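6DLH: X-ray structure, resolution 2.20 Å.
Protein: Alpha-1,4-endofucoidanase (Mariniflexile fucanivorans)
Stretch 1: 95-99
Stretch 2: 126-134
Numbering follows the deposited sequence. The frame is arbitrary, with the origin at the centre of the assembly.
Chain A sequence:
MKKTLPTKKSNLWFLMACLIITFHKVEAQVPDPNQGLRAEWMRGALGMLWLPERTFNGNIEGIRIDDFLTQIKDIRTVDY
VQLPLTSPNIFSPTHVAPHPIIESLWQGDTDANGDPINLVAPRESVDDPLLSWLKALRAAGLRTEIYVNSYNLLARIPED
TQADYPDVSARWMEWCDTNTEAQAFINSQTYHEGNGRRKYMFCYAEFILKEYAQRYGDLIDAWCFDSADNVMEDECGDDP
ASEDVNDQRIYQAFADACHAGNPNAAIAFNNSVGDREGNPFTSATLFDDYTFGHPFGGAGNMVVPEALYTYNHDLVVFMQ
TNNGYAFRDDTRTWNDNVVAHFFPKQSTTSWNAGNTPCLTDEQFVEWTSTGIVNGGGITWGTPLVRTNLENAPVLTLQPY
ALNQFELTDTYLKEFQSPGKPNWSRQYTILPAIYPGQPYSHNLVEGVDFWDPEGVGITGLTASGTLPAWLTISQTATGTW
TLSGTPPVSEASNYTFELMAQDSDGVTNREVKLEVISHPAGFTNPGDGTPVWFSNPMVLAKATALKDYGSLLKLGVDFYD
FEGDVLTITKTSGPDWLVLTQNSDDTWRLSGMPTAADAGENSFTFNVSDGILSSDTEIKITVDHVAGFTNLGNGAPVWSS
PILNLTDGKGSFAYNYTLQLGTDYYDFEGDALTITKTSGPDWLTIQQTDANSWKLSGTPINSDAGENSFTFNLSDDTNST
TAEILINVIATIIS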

# COMPACT_ATOMS: atom_id res chain seq x y z
N HIS A 95 4.61 7.46 -4.62
CA HIS A 95 4.25 6.20 -5.25
C HIS A 95 4.58 5.04 -4.30
O HIS A 95 5.41 5.20 -3.41
CB HIS A 95 5.01 6.01 -6.57
CG HIS A 95 4.57 6.92 -7.67
ND1 HIS A 95 4.65 8.30 -7.55
CD2 HIS A 95 4.08 6.66 -8.90
CE1 HIS A 95 4.19 8.85 -8.66
NE2 HIS A 95 3.84 7.86 -9.50
N VAL A 96 3.93 3.89 -4.53
CA VAL A 96 4.11 2.72 -3.68
C VAL A 96 4.78 1.60 -4.48
O VAL A 96 4.91 0.49 -3.98
CB VAL A 96 2.78 2.24 -3.07
CG1 VAL A 96 2.13 3.31 -2.21
CG2 VAL A 96 1.80 1.72 -4.11
N ALA A 97 5.20 1.90 -5.72
CA ALA A 97 5.86 0.93 -6.57
C ALA A 97 7.14 1.54 -7.13
O ALA A 97 7.17 2.74 -7.41
CB ALA A 97 4.94 0.48 -7.68
N PRO A 98 8.24 0.77 -7.30
CA PRO A 98 9.54 1.35 -7.64
C PRO A 98 9.67 1.69 -9.12
O PRO A 98 9.18 0.96 -9.98
CB PRO A 98 10.51 0.22 -7.25
CG PRO A 98 9.73 -1.05 -7.52
CD PRO A 98 8.29 -0.70 -7.19
N HIS A 99 10.32 2.83 -9.39
CA HIS A 99 10.60 3.28 -10.75
C HIS A 99 11.97 3.95 -10.80
O HIS A 99 12.28 4.80 -9.96
CB HIS A 99 9.48 4.22 -11.25
CG HIS A 99 9.40 4.30 -12.73
ND1 HIS A 99 10.18 5.16 -13.48
CD2 HIS A 99 8.64 3.61 -13.62
CE1 HIS A 99 9.91 5.00 -14.76
NE2 HIS A 99 8.97 4.05 -14.87
N VAL A 126 15.04 -2.69 -2.59
CA VAL A 126 14.51 -3.04 -1.29
C VAL A 126 13.20 -3.82 -1.44
O VAL A 126 13.12 -4.97 -1.01
CB VAL A 126 14.35 -1.80 -0.38
CG1 VAL A 126 13.79 -2.17 0.98
CG2 VAL A 126 15.65 -1.04 -0.24
N ASP A 127 12.19 -3.20 -2.05
CA ASP A 127 10.86 -3.81 -2.07
C ASP A 127 9.99 -3.23 -3.18
O ASP A 127 10.02 -2.02 -3.45
CB ASP A 127 10.18 -3.63 -0.72
CG ASP A 127 8.99 -4.55 -0.51
OD1 ASP A 127 9.04 -5.70 -1.00
OD2 ASP A 127 8.03 -4.12 0.14
N ASP A 128 9.18 -4.10 -3.80
CA ASP A 128 8.02 -3.70 -4.57
C ASP A 128 6.74 -4.09 -3.81
O ASP A 128 6.19 -5.16 -4.04
CB ASP A 128 8.03 -4.31 -5.98
CG ASP A 128 6.90 -3.78 -6.85
OD1 ASP A 128 6.09 -2.98 -6.34
OD2 ASP A 128 6.83 -4.17 -8.03
N PRO A 129 6.23 -3.23 -2.90
CA PRO A 129 5.02 -3.54 -2.14
C PRO A 129 3.78 -3.80 -2.99
O PRO A 129 3.00 -4.70 -2.70
CB PRO A 129 4.80 -2.30 -1.25
CG PRO A 129 6.16 -1.64 -1.20
CD PRO A 129 6.80 -1.92 -2.54
N LEU A 130 3.61 -3.03 -4.08
CA LEU A 130 2.44 -3.16 -4.93
C LEU A 130 2.37 -4.55 -5.54
O LEU A 130 1.29 -5.16 -5.54
CB LEU A 130 2.47 -2.06 -6.00
CG LEU A 130 1.23 -1.98 -6.89
CD1 LEU A 130 -0.03 -1.81 -6.07
CD2 LEU A 130 1.37 -0.85 -7.90
N LEU A 131 3.49 -5.06 -6.06
CA LEU A 131 3.51 -6.39 -6.67
C LEU A 131 3.10 -7.43 -5.63
O LEU A 131 2.42 -8.41 -5.96
CB LEU A 131 4.90 -6.70 -7.22
CG LEU A 131 5.06 -8.08 -7.87
CD1 LEU A 131 4.08 -8.28 -9.02
CD2 LEU A 131 6.49 -8.32 -8.35
N SER A 132 3.53 -7.22 -4.39
CA SER A 132 3.15 -8.08 -3.29
C SER A 132 1.62 -8.13 -3.17
O SER A 132 1.01 -9.20 -3.26
CB SER A 132 3.82 -7.64 -2.02
OG SER A 132 3.52 -8.53 -0.95
N TRP A 133 1.01 -6.94 -3.01
CA TRP A 133 -0.42 -6.80 -2.82
C TRP A 133 -1.17 -7.38 -4.01
O TRP A 133 -2.15 -8.12 -3.83
CB TRP A 133 -0.80 -5.33 -2.58
CG TRP A 133 0.06 -4.57 -1.62
CD1 TRP A 133 0.80 -5.06 -0.59
CD2 TRP A 133 0.23 -3.14 -1.58
NE1 TRP A 133 1.45 -4.04 0.07
CE2 TRP A 133 1.11 -2.85 -0.52
CE3 TRP A 133 -0.27 -2.07 -2.35
CZ2 TRP A 133 1.49 -1.55 -0.21
CZ3 TRP A 133 0.11 -0.79 -2.04
CH2 TRP A 133 0.99 -0.53 -0.99
N LEU A 134 -0.69 -7.08 -5.22
CA LEU A 134 -1.32 -7.54 -6.45
C LEU A 134 -1.41 -9.06 -6.48
O LEU A 134 -2.44 -9.62 -6.85
CB LEU A 134 -0.55 -6.99 -7.66
CG LEU A 134 -0.71 -5.50 -7.98
CD1 LEU A 134 0.25 -5.10 -9.10
CD2 LEU A 134 -2.15 -5.16 -8.37

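How do the two backbones meet? Residues 95-99 follow an irregular course, without helix or strand, while the second stretch passes from a loop at Val 126 to Asp 128 into a helix that begins at Pro 129 and continues beyond Leu 134. The chains come nearest at Ala 97 and Asp 128, whose CA atoms lie 5.5 Å apart, so the loop segment lies against the first turn of the helix. The other residues of the segment have beta-region angles, but Val 96, at -114/6, breaks the run. Its carbonyl faces the start of the helix: Val 96 O is 3.4 Å from Pro 129 CD and 3.8 Å from Leu 130 N. No hydrogen bond crosses between the stretches, and the contact rests on packing.

What orders the helix start that the loop segment meets? Asp 128 occupies the N-cap position, and its OD1 accepts a weak hydrogen bond from Leu 131 N at 3.3 Å, nearly straight at 167°. The first turn of a helix has N-H groups without carbonyl partners earlier in the helix, and the capping carboxylate serves one of them, Leu 131 N. The backbone then takes over, weakly at first, from Ser 132 N to Asp 128 O at 3.4 Å, and more closely in the next two bonds, from Trp 133 N to Pro 129 O at 3.0 Å and from Leu 134 N to Leu 130 O at 2.8 Å. Pro 129, which has no N-H to offer, fits readily at the first helical position.

How does the capping aspartate also serve the contact? The CA-to-CB bond of Asp 128 points sideways to the other stretch, yet the end of its side chain comes nearer. With chi1 at -174°, Asp 128 OD1 lies 3.3 Å from Pro 98 CD and 3.9 Å from Ala 97 CB. The oxygen that caps the helix thus also packs against carbon atoms of the loop segment, while OD2 is hydrogen-bonded elsewhere in the structure. The Pro 98 ring reaches a little further along the second stretch, with its CG 4.2 Å from Asp 127 O.

Where do the apolar side chains pack? Val 96 gives up the largest area to the other stretch, 82 Å², and its CA-to-CB bond points toward the helix. In the m rotamer, Val 96 CG2 sits 3.7 Å from Trp 133 CZ3, approaching the indole ring obliquely, and 4.3 Å from Leu 130 CB. One methyl group therefore touches side chains three residues apart in the helix, a spacing that brings both to the side facing the loop segment. Leu 130 extends further to Ala 97, its CD2 lying 3.8 Å from Ala 97 CB. By contrast, Leu 131 and Ser 132, between Leu 130 and Trp 133, make no contact with the loop segment. In all, the two stretches bury 291 Å², a modest surface counted over both sides.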